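Local atomic coordinates of dihydrodipicolinate synthase (Oceanobacillus iheyensis HTE831, PDB entry 3D0C), a protein that probably catalyses the condensation of pyruvate with aspartate semialdehyde to 4-hydroxy-tetrahydrodipicolinate, an early step of lysine biosynthesis. Residues Asn217-Lys222 / Glu295-Trp300; Ser223-Glu228 / Gln235-Asp240. The protein carries 1 engineered substitution. All blocks are in the same frame, centred on the assembly; numbering follows the deposited sequence.

Contact 1. Residues Asn217-Lys222 / Glu295-Trp300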
ATOM      1  N   ASN A 217     -16.267 -17.786  -5.011  1.00 22.33           N
ATOM      2  CA  ASN A 217     -17.438 -16.913  -4.836  1.00 21.97           C
ATOM      3  C   ASN A 217     -18.379 -17.039  -6.029  1.00 23.59           C
ATOM      4  O   ASN A 217     -19.507 -16.533  -5.999  1.00 21.96           O
ATOM      5  CB  ASN A 217     -17.024 -15.434  -4.723  1.00 21.94           C
ATOM      6  CG  ASN A 217     -16.275 -15.120  -3.442  1.00 25.85           C
ATOM      7  OD1 ASN A 217     -16.841 -15.165  -2.347  1.00 20.38           O
ATOM      8  ND2 ASN A 217     -14.991 -14.798  -3.574  1.00 24.07           N
ATOM      9  N   VAL A 218     -17.918 -17.718  -7.076  1.00 22.25           N
ATOM     10  CA  VAL A 218     -18.706 -17.858  -8.294  1.00 23.11           C
ATOM     11  C   VAL A 218     -18.883 -19.304  -8.750  1.00 24.76           C
ATOM     12  O   VAL A 218     -20.002 -19.742  -9.025  1.00 23.86           O
ATOM     13  CB  VAL A 218     -18.046 -17.075  -9.435  1.00 26.25           C
ATOM     14  CG1 VAL A 218     -19.018 -16.909 -10.589  1.00 28.19           C
ATOM     15  CG2 VAL A 218     -17.564 -15.736  -8.922  1.00 27.22           C
ATOM     16  N   PHE A 219     -17.774 -20.032  -8.841  1.00 22.61           N
ATOM     17  CA  PHE A 219     -17.792 -21.431  -9.268  1.00 25.61           C
ATOM     18  C   PHE A 219     -16.984 -22.278  -8.293  1.00 24.06           C
ATOM     19  O   PHE A 219     -15.963 -22.858  -8.658  1.00 23.64           O
ATOM     20  CB  PHE A 219     -17.188 -21.565 -10.674  1.00 28.70           C
ATOM     21  CG  PHE A 219     -18.089 -21.082 -11.772  1.00 36.12           C
ATOM     22  CD1 PHE A 219     -19.203 -21.824 -12.154  1.00 39.12           C
ATOM     23  CD2 PHE A 219     -17.826 -19.885 -12.425  1.00 38.02           C
ATOM     24  CE1 PHE A 219     -20.043 -21.376 -13.173  1.00 42.09           C
ATOM     25  CE2 PHE A 219     -18.659 -19.428 -13.443  1.00 41.33           C
ATOM     26  CZ  PHE A 219     -19.770 -20.176 -13.818  1.00 41.38           C
ATOM     27  N   PRO A 220     -17.436 -22.370  -7.034  1.00 24.84           N
ATOM     28  CA  PRO A 220     -16.714 -23.162  -6.032  1.00 25.18           C
ATOM     29  C   PRO A 220     -16.449 -24.618  -6.424  1.00 26.46           C
ATOM     30  O   PRO A 220     -15.439 -25.198  -6.014  1.00 23.72           O
ATOM     31  CB  PRO A 220     -17.612 -23.054  -4.803  1.00 24.65           C
ATOM     32  CG  PRO A 220     -18.980 -22.969  -5.404  1.00 25.66           C
ATOM     33  CD  PRO A 220     -18.762 -21.973  -6.528  1.00 24.69           C
ATOM     34  N   GLN A 221     -17.354 -25.209  -7.204  1.00 25.99           N
ATOM     35  CA  GLN A 221     -17.197 -26.606  -7.621  1.00 26.79           C
ATOM     36  C   GLN A 221     -15.921 -26.818  -8.446  1.00 24.57           C
ATOM     37  O   GLN A 221     -15.311 -27.883  -8.377  1.00 23.64           O
ATOM     38  CB  GLN A 221     -18.429 -27.086  -8.413  1.00 31.20           C
ATOM     39  CG  GLN A 221     -19.768 -26.902  -7.666  1.00 36.34           C
ATOM     40  CD  GLN A 221     -20.944 -27.652  -8.307  1.00 40.67           C
ATOM     41  OE1 GLN A 221     -21.165 -27.581  -9.521  1.00 42.35           O
ATOM     42  NE2 GLN A 221     -21.715 -28.360  -7.480  1.00 39.51           N
ATOM     43  N   LYS A 222     -15.517 -25.812  -9.220  1.00 24.92           N
ATOM     44  CA  LYS A 222     -14.296 -25.927 -10.017  1.00 24.28           C
ATOM     45  C   LYS A 222     -13.079 -25.869  -9.093  1.00 24.17           C
ATOM     46  O   LYS A 222     -12.137 -26.656  -9.224  1.00 22.61           O
ATOM     47  CB  LYS A 222     -14.211 -24.801 -11.049  1.00 26.52           C
ATOM     48  CG  LYS A 222     -15.235 -24.902 -12.176  1.00 30.12           C
ATOM     49  CD  LYS A 222     -15.047 -23.778 -13.184  1.00 33.41           C
ATOM     50  CE  LYS A 222     -16.105 -23.811 -14.277  1.00 37.29           C
ATOM     51  NZ  LYS A 222     -16.036 -25.038 -15.120  1.00 38.67           N
ATOM     52  N   GLU A 295     -17.986 -14.258 -22.617  1.00 25.02           N
ATOM     53  CA  GLU A 295     -17.649 -15.393 -23.471  1.00 26.54           C
ATOM     54  C   GLU A 295     -17.113 -16.567 -22.653  1.00 27.50           C
ATOM     55  O   GLU A 295     -17.408 -17.725 -22.956  1.00 27.13           O
ATOM     56  CB  GLU A 295     -16.605 -14.987 -24.510  1.00 27.36           C
ATOM     57  CG  GLU A 295     -17.016 -13.807 -25.383  1.00 32.33           C
ATOM     58  CD  GLU A 295     -16.032 -13.543 -26.511  1.00 32.97           C
ATOM     59  OE1 GLU A 295     -14.838 -13.307 -26.222  1.00 33.95           O
ATOM     60  OE2 GLU A 295     -16.454 -13.573 -27.688  1.00 36.50           O
ATOM     61  N   LEU A 296     -16.312 -16.272 -21.628  1.00 25.29           N
ATOM     62  CA  LEU A 296     -15.765 -17.325 -20.780  1.00 25.40           C
ATOM     63  C   LEU A 296     -16.904 -18.048 -20.075  1.00 25.60           C
ATOM     64  O   LEU A 296     -16.915 -19.277 -19.995  1.00 27.04           O
ATOM     65  CB  LEU A 296     -14.801 -16.745 -19.735  1.00 22.32           C
ATOM     66  CG  LEU A 296     -14.345 -17.711 -18.629  1.00 21.93           C
ATOM     67  CD1 LEU A 296     -13.721 -18.958 -19.239  1.00 23.29           C
ATOM     68  CD2 LEU A 296     -13.343 -17.004 -17.724  1.00 23.24           C
ATOM     69  N   LEU A 297     -17.867 -17.289 -19.561  1.00 26.06           N
ATOM     70  CA  LEU A 297     -18.989 -17.909 -18.877  1.00 26.47           C
ATOM     71  C   LEU A 297     -19.812 -18.744 -19.859  1.00 27.76           C
ATOM     72  O   LEU A 297     -20.343 -19.797 -19.494  1.00 27.95           O
ATOM     73  CB  LEU A 297     -19.873 -16.847 -18.207  1.00 25.97           C
ATOM     74  CG  LEU A 297     -19.228 -16.029 -17.076  1.00 28.33           C
ATOM     75  CD1 LEU A 297     -20.321 -15.307 -16.301  1.00 27.76           C
ATOM     76  CD2 LEU A 297     -18.443 -16.938 -16.132  1.00 25.11           C
ATOM     77  N   LYS A 298     -19.912 -18.274 -21.102  1.00 27.79           N
ATOM     78  CA  LYS A 298     -20.661 -19.001 -22.125  1.00 30.32           C
ATOM     79  C   LYS A 298     -19.994 -20.354 -22.354  1.00 30.70           C
ATOM     80  O   LYS A 298     -20.659 -21.392 -22.398  1.00 31.02           O
ATOM     81  CB  LYS A 298     -20.687 -18.211 -23.433  1.00 27.47           C
ATOM     82  CG  LYS A 298     -21.540 -18.875 -24.505  1.00 28.00           C
ATOM     83  CD  LYS A 298     -22.962 -19.079 -23.980  1.00 30.75           C
ATOM     84  CE  LYS A 298     -23.718 -20.143 -24.771  1.00 29.49           C
ATOM     85  NZ  LYS A 298     -25.056 -20.444 -24.166  1.00 32.17           N
ATOM     86  N   SER A 299     -18.672 -20.323 -22.507  1.00 32.46           N
ATOM     87  CA  SER A 299     -17.881 -21.531 -22.710  1.00 33.34           C
ATOM     88  C   SER A 299     -18.106 -22.499 -21.560  1.00 34.17           C
ATOM     89  O   SER A 299     -18.400 -23.673 -21.782  1.00 34.66           O
ATOM     90  CB  SER A 299     -16.389 -21.190 -22.797  1.00 33.26           C
ATOM     91  OG  SER A 299     -15.590 -22.363 -22.717  1.00 39.27           O
ATOM     92  N   TRP A 300     -17.962 -22.002 -20.332  1.00 33.90           N
ATOM     93  CA  TRP A 300     -18.154 -22.838 -19.155  1.00 34.02           C
ATOM     94  C   TRP A 300     -19.531 -23.465 -19.108  1.00 35.77           C
ATOM     95  O   TRP A 300     -19.697 -24.566 -18.574  1.00 37.30           O
ATOM     96  CB  TRP A 300     -17.892 -22.039 -17.871  1.00 30.72           C
ATOM     97  CG  TRP A 300     -16.438 -21.958 -17.501  1.00 27.06           C
ATOM     98  CD1 TRP A 300     -15.448 -22.810 -17.887  1.00 27.16           C
ATOM     99  CD2 TRP A 300     -15.828 -21.002 -16.630  1.00 24.58           C
ATOM    100  NE1 TRP A 300     -14.252 -22.445 -17.310  1.00 26.51           N
ATOM    101  CE2 TRP A 300     -14.459 -21.338 -16.531  1.00 25.04           C
ATOM    102  CE3 TRP A 300     -16.306 -19.896 -15.918  1.00 26.10           C
ATOM    103  CZ2 TRP A 300     -13.558 -20.602 -15.748  1.00 23.29           C
ATOM    104  CZ3 TRP A 300     -15.411 -19.164 -15.137  1.00 24.83           C
ATOM    105  CH2 TRP A 300     -14.052 -19.525 -15.061  1.00 23.81           C
TER
HETATM  106  O   HOH W   1     -17.930 -25.643 -16.885  1.00 29.76           O

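Contact 2. Residues Ser223-Glu228 / Gln235-Asp240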
ATOM      1  N   SER A 223     -13.109 -24.923  -8.158  1.00 22.07           N
ATOM      2  CA  SER A 223     -12.028 -24.756  -7.198  1.00 19.34           C
ATOM      3  C   SER A 223     -11.857 -26.021  -6.373  1.00 20.06           C
ATOM      4  O   SER A 223     -10.732 -26.442  -6.097  1.00 19.84           O
ATOM      5  CB  SER A 223     -12.330 -23.580  -6.259  1.00 18.42           C
ATOM      6  OG  SER A 223     -12.415 -22.367  -6.982  1.00 18.07           O
ATOM      7  N   PHE A 224     -12.974 -26.622  -5.967  1.00 20.25           N
ATOM      8  CA  PHE A 224     -12.915 -27.840  -5.167  1.00 22.49           C
ATOM      9  C   PHE A 224     -12.531 -29.052  -6.002  1.00 21.09           C
ATOM     10  O   PHE A 224     -12.008 -30.028  -5.470  1.00 19.64           O
ATOM     11  CB  PHE A 224     -14.241 -28.082  -4.445  1.00 24.92           C
ATOM     12  CG  PHE A 224     -14.313 -27.430  -3.092  1.00 30.41           C
ATOM     13  CD1 PHE A 224     -13.597 -27.951  -2.018  1.00 33.11           C
ATOM     14  CD2 PHE A 224     -15.060 -26.274  -2.905  1.00 31.59           C
ATOM     15  CE1 PHE A 224     -13.627 -27.325  -0.772  1.00 35.20           C
ATOM     16  CE2 PHE A 224     -15.097 -25.641  -1.668  1.00 34.05           C
ATOM     17  CZ  PHE A 224     -14.379 -26.166  -0.601  1.00 34.64           C
ATOM     18  N   ALA A 225     -12.800 -28.990  -7.304  1.00 20.43           N
ATOM     19  CA  ALA A 225     -12.424 -30.086  -8.195  1.00 20.44           C
ATOM     20  C   ALA A 225     -10.892 -30.088  -8.258  1.00 22.54           C
ATOM     21  O   ALA A 225     -10.247 -31.143  -8.267  1.00 22.09           O
ATOM     22  CB  ALA A 225     -13.016 -29.868  -9.581  1.00 20.01           C
ATOM     23  N   LEU A 226     -10.315 -28.889  -8.284  1.00 21.89           N
ATOM     24  CA  LEU A 226      -8.864 -28.751  -8.317  1.00 23.52           C
ATOM     25  C   LEU A 226      -8.263 -29.225  -6.997  1.00 22.30           C
ATOM     26  O   LEU A 226      -7.247 -29.922  -6.990  1.00 20.99           O
ATOM     27  CB  LEU A 226      -8.465 -27.291  -8.571  1.00 24.44           C
ATOM     28  CG  LEU A 226      -6.955 -27.028  -8.549  1.00 27.10           C
ATOM     29  CD1 LEU A 226      -6.286 -27.890  -9.604  1.00 29.18           C
ATOM     30  CD2 LEU A 226      -6.670 -25.556  -8.802  1.00 27.92           C
ATOM     31  N   LEU A 227      -8.877 -28.854  -5.877  1.00 22.69           N
ATOM     32  CA  LEU A 227      -8.339 -29.287  -4.589  1.00 23.91           C
ATOM     33  C   LEU A 227      -8.348 -30.810  -4.484  1.00 23.88           C
ATOM     34  O   LEU A 227      -7.357 -31.419  -4.085  1.00 22.44           O
ATOM     35  CB  LEU A 227      -9.142 -28.695  -3.425  1.00 25.01           C
ATOM     36  CG  LEU A 227      -8.709 -29.188  -2.035  1.00 26.41           C
ATOM     37  CD1 LEU A 227      -7.281 -28.759  -1.741  1.00 26.06           C
ATOM     38  CD2 LEU A 227      -9.644 -28.635  -0.981  1.00 28.36           C
ATOM     39  N   GLU A 228      -9.466 -31.432  -4.849  1.00 23.20           N
ATOM     40  CA  GLU A 228      -9.548 -32.885  -4.763  1.00 25.29           C
ATOM     41  C   GLU A 228      -8.502 -33.551  -5.648  1.00 23.95           C
ATOM     42  O   GLU A 228      -7.831 -34.493  -5.225  1.00 23.66           O
ATOM     43  CB  GLU A 228     -10.938 -33.380  -5.158  1.00 26.14           C
ATOM     44  CG  GLU A 228     -11.088 -34.883  -4.993  1.00 34.30           C
ATOM     45  CD  GLU A 228     -12.524 -35.348  -5.116  1.00 40.06           C
ATOM     46  OE1 GLU A 228     -13.116 -35.179  -6.204  1.00 41.04           O
ATOM     47  OE2 GLU A 228     -13.060 -35.882  -4.120  1.00 42.95           O
ATOM     48  N   GLN A 235      -2.580 -36.276 -11.649  1.00 31.68           N
ATOM     49  CA  GLN A 235      -1.999 -35.240 -12.498  1.00 31.62           C
ATOM     50  C   GLN A 235      -2.851 -34.818 -13.677  1.00 31.30           C
ATOM     51  O   GLN A 235      -2.940 -33.628 -13.980  1.00 29.84           O
ATOM     52  CB  GLN A 235      -0.637 -35.672 -13.036  1.00 35.98           C
ATOM     53  CG  GLN A 235       0.521 -35.385 -12.082  1.00 42.77           C
ATOM     54  CD  GLN A 235       0.549 -33.933 -11.601  1.00 46.25           C
ATOM     55  OE1 GLN A 235       0.331 -33.010 -12.387  1.00 48.70           O
ATOM     56  NE2 GLN A 235       0.830 -33.730 -10.310  1.00 47.91           N
ATOM     57  N   GLU A 236      -3.453 -35.790 -14.353  1.00 30.43           N
ATOM     58  CA  GLU A 236      -4.271 -35.499 -15.520  1.00 29.83           C
ATOM     59  C   GLU A 236      -5.437 -34.571 -15.189  1.00 28.06           C
ATOM     60  O   GLU A 236      -5.692 -33.598 -15.905  1.00 25.31           O
ATOM     61  CB  GLU A 236      -4.790 -36.802 -16.130  1.00 34.64           C
ATOM     62  CG  GLU A 236      -3.695 -37.724 -16.657  1.00 42.79           C
ATOM     63  CD  GLU A 236      -2.629 -38.034 -15.609  1.00 46.96           C
ATOM     64  OE1 GLU A 236      -2.990 -38.525 -14.512  1.00 47.33           O
ATOM     65  OE2 GLU A 236      -1.430 -37.784 -15.882  1.00 47.74           O
ATOM     66  N   LYS A 237      -6.144 -34.874 -14.107  1.00 26.44           N
ATOM     67  CA  LYS A 237      -7.274 -34.056 -13.699  1.00 26.50           C
ATOM     68  C   LYS A 237      -6.787 -32.684 -13.210  1.00 24.58           C
ATOM     69  O   LYS A 237      -7.425 -31.658 -13.462  1.00 22.67           O
ATOM     70  CB  LYS A 237      -8.072 -34.767 -12.602  1.00 28.49           C
ATOM     71  CG  LYS A 237      -9.332 -34.024 -12.187  1.00 34.79           C
ATOM     72  CD  LYS A 237     -10.259 -33.798 -13.376  1.00 41.50           C
ATOM     73  CE  LYS A 237     -11.432 -32.892 -13.020  1.00 45.35           C
ATOM     74  NZ  LYS A 237     -12.302 -33.471 -11.963  1.00 46.27           N
ATOM     75  N   ILE A 238      -5.654 -32.671 -12.515  1.00 24.04           N
ATOM     76  CA  ILE A 238      -5.086 -31.426 -12.006  1.00 23.91           C
ATOM     77  C   ILE A 238      -4.908 -30.430 -13.150  1.00 23.82           C
ATOM     78  O   ILE A 238      -5.395 -29.297 -13.094  1.00 22.20           O
ATOM     79  CB  ILE A 238      -3.718 -31.681 -11.344  1.00 26.09           C
ATOM     80  CG1 ILE A 238      -3.905 -32.471 -10.047  1.00 27.74           C
ATOM     81  CG2 ILE A 238      -3.012 -30.360 -11.090  1.00 26.22           C
ATOM     82  CD1 ILE A 238      -2.599 -32.893  -9.378  1.00 28.86           C
ATOM     83  N   TRP A 239      -4.209 -30.870 -14.192  1.00 23.48           N
ATOM     84  CA  TRP A 239      -3.958 -30.041 -15.363  1.00 25.25           C
ATOM     85  C   TRP A 239      -5.243 -29.668 -16.106  1.00 22.78           C
ATOM     86  O   TRP A 239      -5.350 -28.564 -16.631  1.00 21.15           O
ATOM     87  CB  TRP A 239      -3.003 -30.761 -16.324  1.00 29.67           C
ATOM     88  CG  TRP A 239      -1.607 -30.932 -15.797  1.00 37.43           C
ATOM     89  CD1 TRP A 239      -0.764 -31.981 -16.041  1.00 40.42           C
ATOM     90  CD2 TRP A 239      -0.879 -30.017 -14.964  1.00 40.04           C
ATOM     91  NE1 TRP A 239       0.444 -31.777 -15.412  1.00 42.25           N
ATOM     92  CE2 TRP A 239       0.401 -30.578 -14.747  1.00 42.80           C
ATOM     93  CE3 TRP A 239      -1.179 -28.777 -14.387  1.00 40.78           C
ATOM     94  CZ2 TRP A 239       1.376 -29.945 -13.969  1.00 44.46           C
ATOM     95  CZ3 TRP A 239      -0.211 -28.148 -13.616  1.00 46.38           C
ATOM     96  CH2 TRP A 239       1.053 -28.732 -13.417  1.00 46.87           C
ATOM     97  N   ASP A 240      -6.212 -30.579 -16.171  1.00 24.52           N
ATOM     98  CA  ASP A 240      -7.470 -30.277 -16.863  1.00 23.43           C
ATOM     99  C   ASP A 240      -8.258 -29.173 -16.138  1.00 22.46           C
ATOM    100  O   ASP A 240      -8.745 -28.238 -16.776  1.00 21.23           O
ATOM    101  CB  ASP A 240      -8.345 -31.533 -16.977  1.00 26.81           C
ATOM    102  CG  ASP A 240      -7.888 -32.478 -18.087  1.00 30.82           C
ATOM    103  OD1 ASP A 240      -7.063 -32.085 -18.946  1.00 31.59           O
ATOM    104  OD2 ASP A 240      -8.371 -33.628 -18.102  1.00 34.28           O
TER
HETATM  105  O   HOH W   2     -11.368 -32.973  -9.345  1.00 29.69           O

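Contact 1. Residues Asn217-Lys222 / Glu295-Trp300
K222 reaches across to W300 and lays its end over the indole. Its CB already points at the opposing helix. The chain runs extended from CB through CG to CD, with chi2 at -178°, and K222 CD comes 4.2 Å from W300 CE2, at the junction of the two rings. K222 CE then sits almost squarely above the five-membered ring, 3.6 Å from its centroid, as a CH-pi contact. The last torsion bends the chain (chi4 -64°) and keeps K222 NZ over the same face, where it makes a cation-pi contact 3.8 Å from that centroid. K222 NZ also forms a salt bridge to D244 and gives a hydrogen bond to a water at 2.7 Å. That water donates in turn to W300 O. The other face of the indole is covered by L296 CD1 of its own helix, and W300 NE1 is hydrogen-bonded to D244 O.

F219 meets the benzo part obliquely, F219 CE2 lying 3.4 Å from W300 CE3. The same F219 CE2 has L297 CD2 at its ring edge, 3.7 Å away. An alanine at W300 would take away the indole, and the end of K222 would probably be freer to turn, with D244 O left without that N-H and a gap beside F219. The contact joins the start of helix 220-232, after the last barrel strand, to the C-terminal helix 287-303; helix 235-257 supplies D244 and V245 beside K222.

Contact 2. Residues Ser223-Glu228 / Gln235-Asp240
This is a sparse helix-to-helix contact, in which A225 and L226 of helix 220-232 meet K237 and I238 at the start of helix 235-257. It lies on the outside of the barrel, where the chain passes from one helix into the next. The backbones come close: the CA atoms of L226 and I238 are 5.9 Å apart. The apolar part is carried by L226. Its CG stands anti to the backbone N (chi1 177°), and the CD1 branch is the one that touches the second helix. L226 CD1 lies 3.9 Å from the carbonyl O of I238, a van der Waals contact. The side chains meet more loosely, with L226 CD1 4.4 Å from I238 CG2.

The two helices run roughly antiparallel and form an alpha-alpha hairpin with a very short connection. The first follows the eighth strand of the TIM barrel. The second belongs to the helical C-terminal region that follows the barrel in this family. Helix 196-206 packs beside the hairpin, placing E197 against L226 and P201 against I238. I238 also rests on A229 and L230, farther along the first helix.

K237 works at the more exposed side. Its chain is folded at chi2 (58°) and again at chi4, and this brings K237 NZ to 4.4 Å from A225 CB. A water accepts a hydrogen bond from K237 NZ at 2.8 Å. The link from this water to A225 O is doubtful, because the modelled distance is too short. E228 OE1 lies 6.1 Å from K237 NZ, so the opposite charges do not touch but may attract weakly. The backbone N of K237 is hydrogen-bonded to N234 OD1, from the short turn between the helices.

How the contacts relate
Both contacts use helix 220-232, and their centres are 15 Å apart on the same side of the chain's centre. Segment 217-222 runs straight on into 223-228. Segment 235-240 follows six residues later, past the end of helix 220-232 and a two-residue connection. Contact 1 closes much later, when helix 287-303 returns to the start of the same helix. Contact 2 is therefore local, and contact 1 is long-range. Together they tie the helix after the last barrel strand to two helices of the C-terminal region. Both lie away from the predicted active-site residues Y143 and K167, so they concern the outer architecture of the subunit.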